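Local coordinates for protein amidase, hydantoinase/carbamoylase family (Paraburkholderia phymatum, PDB 6C0D) that probably hydrolyses N-carbamoyl-L-amino acids as a metal-dependent, homodimeric amidase of the peptidase M20 family, at residues Leu342-Leu353 with Val408-Ala419. Residues are numbered along the deposited sequence; the frame is centred on the assembly and turned at random.
Sequences LQQHLAQAADAL and VAARAAARIAGA. With SO4 (sulfate ion), chain D.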
ATOM      1  N   LEU A 342     -21.552   0.195 -40.153  1.00 13.79           N
ATOM      2  CA  LEU A 342     -20.291   0.936 -40.256  1.00 14.77           C
ATOM      3  C   LEU A 342     -19.096   0.012 -40.057  1.00 15.38           C
ATOM      4  O   LEU A 342     -18.101   0.103 -40.786  1.00 13.91           O
ATOM      5  CB  LEU A 342     -20.248   2.077 -39.232  1.00 13.13           C
ATOM      6  CG  LEU A 342     -21.280   3.226 -39.431  1.00 17.01           C
ATOM      7  CD1 LEU A 342     -21.026   4.305 -38.405  1.00 15.65           C
ATOM      8  CD2 LEU A 342     -21.239   3.834 -40.845  1.00 15.56           C
ATOM      9  N   GLN A 343     -19.168  -0.870 -39.053  1.00 15.67           N
ATOM     10  CA  GLN A 343     -18.093  -1.850 -38.866  1.00 16.97           C
ATOM     11  C   GLN A 343     -17.852  -2.629 -40.136  1.00 15.89           C
ATOM     12  O   GLN A 343     -16.704  -2.925 -40.497  1.00 17.48           O
ATOM     13  CB  GLN A 343     -18.451  -2.846 -37.775  1.00 18.15           C
ATOM     14  CG  GLN A 343     -18.247  -2.404 -36.369  1.00 19.60           C
ATOM     15  CD  GLN A 343     -18.556  -3.569 -35.454  1.00 17.70           C
ATOM     16  OE1 GLN A 343     -17.904  -4.621 -35.540  1.00 19.23           O
ATOM     17  NE2 GLN A 343     -19.586  -3.417 -34.627  1.00 18.00           N
ATOM     18  N   GLN A 344     -18.928  -2.990 -40.827  1.00 15.25           N
ATOM     19  CA  GLN A 344     -18.742  -3.815 -42.007  1.00 15.76           C
ATOM     20  C   GLN A 344     -18.101  -3.016 -43.144  1.00 15.39           C
ATOM     21  O   GLN A 344     -17.273  -3.557 -43.884  1.00 15.01           O
ATOM     22  CB  GLN A 344     -20.072  -4.446 -42.413  1.00 16.48           C
ATOM     23  CG  GLN A 344     -19.978  -5.432 -43.552  1.00 19.40           C
ATOM     24  CD  GLN A 344     -19.411  -6.780 -43.112  1.00 26.70           C
ATOM     25  OE1 GLN A 344     -18.801  -6.907 -42.044  1.00 26.03           O
ATOM     26  NE2 GLN A 344     -19.613  -7.791 -43.941  1.00 28.91           N
ATOM     27  N   HIS A 345     -18.430  -1.721 -43.285  1.00 14.03           N
ATOM     28  CA  HIS A 345     -17.662  -0.888 -44.218  1.00 13.26           C
ATOM     29  C   HIS A 345     -16.185  -0.836 -43.841  1.00 16.57           C
ATOM     30  O   HIS A 345     -15.314  -0.900 -44.719  1.00 13.89           O
ATOM     31  CB  HIS A 345     -18.220   0.539 -44.275  1.00 12.48           C
ATOM     32  CG  HIS A 345     -19.527   0.635 -45.000  1.00 14.58           C
ATOM     33  ND1 HIS A 345     -19.638   0.476 -46.369  1.00 15.64           N
ATOM     34  CD2 HIS A 345     -20.773   0.908 -44.545  1.00 14.96           C
ATOM     35  CE1 HIS A 345     -20.904   0.637 -46.723  1.00 17.12           C
ATOM     36  NE2 HIS A 345     -21.614   0.895 -45.636  1.00 13.72           N
ATOM     37  N   LEU A 346     -15.879  -0.703 -42.546  1.00 11.74           N
ATOM     38  CA  LEU A 346     -14.468  -0.706 -42.144  1.00 12.92           C
ATOM     39  C   LEU A 346     -13.821  -2.047 -42.477  1.00 14.94           C
ATOM     40  O   LEU A 346     -12.689  -2.087 -42.968  1.00 15.28           O
ATOM     41  CB  LEU A 346     -14.323  -0.413 -40.649  1.00 12.63           C
ATOM     42  CG  LEU A 346     -14.716   0.989 -40.158  1.00 13.94           C
ATOM     43  CD1 LEU A 346     -14.618   1.047 -38.643  1.00 14.91           C
ATOM     44  CD2 LEU A 346     -13.786   2.038 -40.739  1.00 15.95           C
ATOM     45  N   ALA A 347     -14.522  -3.156 -42.202  1.00 13.52           N
ATOM     46  CA  ALA A 347     -13.948  -4.475 -42.458  1.00 14.09           C
ATOM     47  C   ALA A 347     -13.711  -4.696 -43.948  1.00 15.63           C
ATOM     48  O   ALA A 347     -12.698  -5.296 -44.340  1.00 16.93           O
ATOM     49  CB  ALA A 347     -14.856  -5.575 -41.888  1.00 16.82           C
ATOM     50  N   GLN A 348     -14.648  -4.246 -44.799  1.00 15.13           N
ATOM     51  CA  GLN A 348     -14.461  -4.380 -46.244  1.00 14.27           C
ATOM     52  C   GLN A 348     -13.244  -3.590 -46.712  1.00 13.24           C
ATOM     53  O   GLN A 348     -12.447  -4.087 -47.521  1.00 14.48           O
ATOM     54  CB  GLN A 348     -15.739  -3.940 -46.991  1.00 12.39           C
ATOM     55  CG  GLN A 348     -16.867  -4.981 -46.783  1.00 16.22           C
ATOM     56  CD  GLN A 348     -18.280  -4.427 -47.005  1.00 21.33           C
ATOM     57  OE1 GLN A 348     -18.492  -3.226 -47.116  1.00 19.79           O
ATOM     58  NE2 GLN A 348     -19.256  -5.325 -47.013  1.00 29.24           N
ATOM     59  N   ALA A 349     -13.059  -2.378 -46.190  1.00 13.67           N
ATOM     60  CA  ALA A 349     -11.885  -1.591 -46.574  1.00 13.61           C
ATOM     61  C   ALA A 349     -10.605  -2.225 -46.048  1.00 16.78           C
ATOM     62  O   ALA A 349      -9.567  -2.214 -46.734  1.00 14.49           O
ATOM     63  CB  ALA A 349     -12.013  -0.160 -46.048  1.00 14.29           C
ATOM     64  N   ALA A 350     -10.655  -2.766 -44.826  1.00 12.41           N
ATOM     65  CA  ALA A 350      -9.468  -3.394 -44.249  1.00 16.00           C
ATOM     66  C   ALA A 350      -9.087  -4.634 -45.039  1.00 19.20           C
ATOM     67  O   ALA A 350      -7.902  -4.899 -45.271  1.00 15.97           O
ATOM     68  CB  ALA A 350      -9.716  -3.756 -42.778  1.00 17.90           C
ATOM     69  N   ASP A 351     -10.087  -5.411 -45.458  1.00 16.57           N
ATOM     70  CA  ASP A 351      -9.789  -6.609 -46.222  1.00 17.14           C
ATOM     71  C   ASP A 351      -9.254  -6.270 -47.609  1.00 18.58           C
ATOM     72  O   ASP A 351      -8.414  -7.007 -48.148  1.00 18.62           O
ATOM     73  CB  ASP A 351     -11.034  -7.483 -46.336  1.00 19.12           C
ATOM     74  CG  ASP A 351     -10.682  -8.907 -46.631  1.00 26.26           C
ATOM     75  OD1 ASP A 351     -10.029  -9.547 -45.781  1.00 25.82           O
ATOM     76  OD2 ASP A 351     -11.020  -9.365 -47.724  1.00 26.04           O
ATOM     77  N   ALA A 352      -9.725  -5.164 -48.190  1.00 14.55           N
ATOM     78  CA  ALA A 352      -9.266  -4.741 -49.506  1.00 15.16           C
ATOM     79  C   ALA A 352      -7.819  -4.266 -49.460  1.00 19.70           C
ATOM     80  O   ALA A 352      -7.021  -4.593 -50.348  1.00 19.09           O
ATOM     81  CB  ALA A 352     -10.172  -3.627 -50.045  1.00 16.25           C
ATOM     82  N   LEU A 353      -7.465  -3.482 -48.444  1.00 12.53           N
ATOM     83  CA  LEU A 353      -6.170  -2.805 -48.418  1.00 17.00           C
ATOM     84  C   LEU A 353      -5.156  -3.449 -47.486  1.00 17.84           C
ATOM     85  O   LEU A 353      -3.943  -3.249 -47.672  1.00 17.53           O
ATOM     86  CB  LEU A 353      -6.356  -1.335 -48.015  1.00 14.31           C
ATOM     87  CG  LEU A 353      -7.256  -0.573 -48.988  1.00 18.33           C
ATOM     88  CD1 LEU A 353      -7.249   0.902 -48.592  1.00 20.48           C
ATOM     89  CD2 LEU A 353      -6.804  -0.736 -50.447  1.00 21.21           C
ATOM     90  N   VAL A 408      -6.975   2.917 -45.157  1.00 14.34           N
ATOM     91  CA  VAL A 408      -8.157   2.102 -44.841  1.00 13.09           C
ATOM     92  C   VAL A 408      -9.311   3.004 -44.429  1.00 15.42           C
ATOM     93  O   VAL A 408     -10.443   2.857 -44.909  1.00 14.91           O
ATOM     94  CB  VAL A 408      -7.831   1.068 -43.745  1.00 15.30           C
ATOM     95  CG1 VAL A 408      -9.142   0.353 -43.245  1.00 13.35           C
ATOM     96  CG2 VAL A 408      -6.800   0.039 -44.268  1.00 16.37           C
ATOM     97  N   ALA A 409      -9.036   3.973 -43.552  1.00 15.82           N
ATOM     98  CA  ALA A 409     -10.104   4.862 -43.090  1.00 14.54           C
ATOM     99  C   ALA A 409     -10.692   5.685 -44.235  1.00 16.23           C
ATOM    100  O   ALA A 409     -11.915   5.886 -44.303  1.00 15.31           O
ATOM    101  CB  ALA A 409      -9.586   5.786 -41.984  1.00 14.81           C
ATOM    102  N   ALA A 410      -9.841   6.168 -45.145  1.00 15.79           N
ATOM    103  CA  ALA A 410     -10.332   6.967 -46.271  1.00 16.98           C
ATOM    104  C   ALA A 410     -11.200   6.140 -47.215  1.00 17.06           C
ATOM    105  O   ALA A 410     -12.215   6.635 -47.735  1.00 15.43           O
ATOM    106  CB  ALA A 410      -9.153   7.572 -47.041  1.00 13.94           C
ATOM    107  N   ARG A 411     -10.775   4.904 -47.502  1.00 15.31           N
ATOM    108  CA  ARG A 411     -11.581   4.033 -48.352  0.68 16.95           C
ATOM    109  C   ARG A 411     -12.929   3.735 -47.703  1.00 16.64           C
ATOM    110  O   ARG A 411     -13.977   3.854 -48.351  1.00 14.32           O
ATOM    111  CB  ARG A 411     -10.831   2.734 -48.659  0.68 14.54           C
ATOM    112  CG  ARG A 411     -11.605   1.777 -49.566  0.68 16.86           C
ATOM    113  CD  ARG A 411     -10.830   0.477 -49.820  0.68 10.68           C
ATOM    114  NE  ARG A 411     -11.629  -0.523 -50.534  0.68 15.70           N
ATOM    115  CZ  ARG A 411     -11.514  -0.764 -51.836  0.68 16.32           C
ATOM    116  NH1 ARG A 411     -10.617  -0.097 -52.546  0.68 22.88           N
ATOM    117  NH2 ARG A 411     -12.263  -1.688 -52.419  0.68 20.87           N
ATOM    118  N   ALA A 412     -12.926   3.366 -46.425  1.00 14.02           N
ATOM    119  CA  ALA A 412     -14.183   3.137 -45.720  1.00 15.46           C
ATOM    120  C   ALA A 412     -15.044   4.397 -45.691  1.00 14.34           C
ATOM    121  O   ALA A 412     -16.268   4.320 -45.837  1.00 14.89           O
ATOM    122  CB  ALA A 412     -13.895   2.675 -44.292  1.00 12.90           C
ATOM    123  N   ALA A 413     -14.428   5.554 -45.452  1.00 13.57           N
ATOM    124  CA  ALA A 413     -15.195   6.798 -45.402  1.00 15.45           C
ATOM    125  C   ALA A 413     -15.877   7.059 -46.732  1.00 16.45           C
ATOM    126  O   ALA A 413     -17.027   7.512 -46.767  1.00 15.60           O
ATOM    127  CB  ALA A 413     -14.297   7.982 -45.055  1.00 14.87           C
ATOM    128  N   ALA A 414     -15.174   6.800 -47.835  1.00 15.48           N
ATOM    129  CA  ALA A 414     -15.786   6.965 -49.155  1.00 19.28           C
ATOM    130  C   ALA A 414     -17.022   6.086 -49.298  1.00 17.81           C
ATOM    131  O   ALA A 414     -18.043   6.520 -49.850  1.00 15.69           O
ATOM    132  CB  ALA A 414     -14.772   6.628 -50.256  1.00 15.57           C
ATOM    133  N   ARG A 415     -16.929   4.830 -48.833  1.00 14.70           N
ATOM    134  CA  ARG A 415     -18.046   3.899 -48.968  0.50 14.90           C
ATOM    135  C   ARG A 415     -19.175   4.262 -48.019  1.00 14.36           C
ATOM    136  O   ARG A 415     -20.353   4.158 -48.378  1.00 16.73           O
ATOM    137  CB  ARG A 415     -17.579   2.468 -48.694  0.50 15.27           C
ATOM    138  CG  ARG A 415     -16.560   1.931 -49.688  0.50 19.48           C
ATOM    139  CD  ARG A 415     -17.164   1.790 -51.075  0.50 25.28           C
ATOM    140  NE  ARG A 415     -18.413   1.033 -51.065  0.50 33.22           N
ATOM    141  CZ  ARG A 415     -18.505  -0.284 -50.904  0.50 35.38           C
ATOM    142  NH1 ARG A 415     -17.412  -1.017 -50.714  0.50 38.25           N
ATOM    143  NH2 ARG A 415     -19.694  -0.874 -50.918  0.50 36.63           N
ATOM    144  N   ILE A 416     -18.826   4.642 -46.788  1.00 16.45           N
ATOM    145  CA  ILE A 416     -19.832   5.039 -45.801  1.00 15.97           C
ATOM    146  C   ILE A 416     -20.593   6.254 -46.290  1.00 19.36           C
ATOM    147  O   ILE A 416     -21.833   6.284 -46.290  1.00 17.13           O
ATOM    148  CB  ILE A 416     -19.159   5.329 -44.446  1.00 14.21           C
ATOM    149  CG1 ILE A 416     -18.675   4.031 -43.795  1.00 14.03           C
ATOM    150  CG2 ILE A 416     -20.147   6.092 -43.514  1.00 16.89           C
ATOM    151  CD1 ILE A 416     -17.631   4.268 -42.672  1.00 15.41           C
ATOM    152  N   ALA A 417     -19.859   7.282 -46.722  1.00 15.93           N
ATOM    153  CA  ALA A 417     -20.518   8.501 -47.183  1.00 18.23           C
ATOM    154  C   ALA A 417     -21.322   8.245 -48.452  1.00 17.19           C
ATOM    155  O   ALA A 417     -22.443   8.758 -48.605  1.00 18.30           O
ATOM    156  CB  ALA A 417     -19.461   9.588 -47.403  1.00 16.61           C
ATOM    157  N   GLY A 418     -20.784   7.428 -49.361  1.00 16.27           N
ATOM    158  CA  GLY A 418     -21.514   7.132 -50.584  1.00 17.67           C
ATOM    159  C   GLY A 418     -22.804   6.383 -50.308  1.00 21.28           C
ATOM    160  O   GLY A 418     -23.791   6.547 -51.030  1.00 23.32           O
ATOM    161  N   ALA A 419     -22.823   5.585 -49.242  1.00 17.51           N
ATOM    162  CA  ALA A 419     -24.013   4.811 -48.893  1.00 19.04           C
ATOM    163  C   ALA A 419     -25.116   5.668 -48.285  1.00 22.38           C
ATOM    164  O   ALA A 419     -26.278   5.243 -48.271  1.00 20.96           O
ATOM    165  CB  ALA A 419     -23.630   3.708 -47.914  1.00 17.93           C
TER
HETATM  166  S   SO4 D 503     -14.821  -4.094 -51.534  0.78 96.13           S
HETATM  167  O1  SO4 D 503     -14.864  -5.451 -50.995  0.78101.15           O
HETATM  168  O2  SO4 D 503     -13.432  -3.681 -51.726  0.78 95.76           O
HETATM  169  O3  SO4 D 503     -15.528  -4.065 -52.812  0.78 97.93           O
HETATM  170  O4  SO4 D 503     -15.474  -3.184 -50.598  0.78 99.90           O
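A349 and A412 meet where the two helices pass, CB to CB at 3.8 Å. Their small side chains let the axes come within 8.3 Å, at 134° between directions, closer to antiparallel than to parallel. L346 reaches the same alanine from one flank, its CD2 3.6 Å from A412 CB. V408 is a knob in the hole formed by L346, A349, A350 and L353. Its CG1, anti to the backbone N (chi1 171°), lies against the backbone of A350, while CG2 meets L353 CB.

Toward the start of 342-353, I416 fills the angle between L342 and H345. CG1 of I416 packs 3.6 Å from H345 CB, and its CG2 touches L342 CD2. One face of the H345 imidazole lies over the backbone at R415 and I416. No hydrogen bond passes between the two segments.

Along the outer side, R411 runs extended past A349 and L353. In the conformer described, A352 CB sits over one face of its guanidinium, 3.5 Å from R411 NE. R415 bends at chi2 and chi3. In the conformers described, both arginines turn a guanidinium edge to one sulfate, probably from the crystallisation liquor. R415 NH1 is 2.9 Å from sulfate O4; the R411 side is doubtful.

On the inner side, helix 342-353 packs on strands 378-384, 210-227 and 358-363, through L342, L346 and A350, and V408 brings 408-419 onto L381 of 378-384. The pair thus covers the outside of the metal-binding domain of this M20 family enzyme, where 378-384 runs parallel to 189-198, the strand carrying the zinc ligand H196.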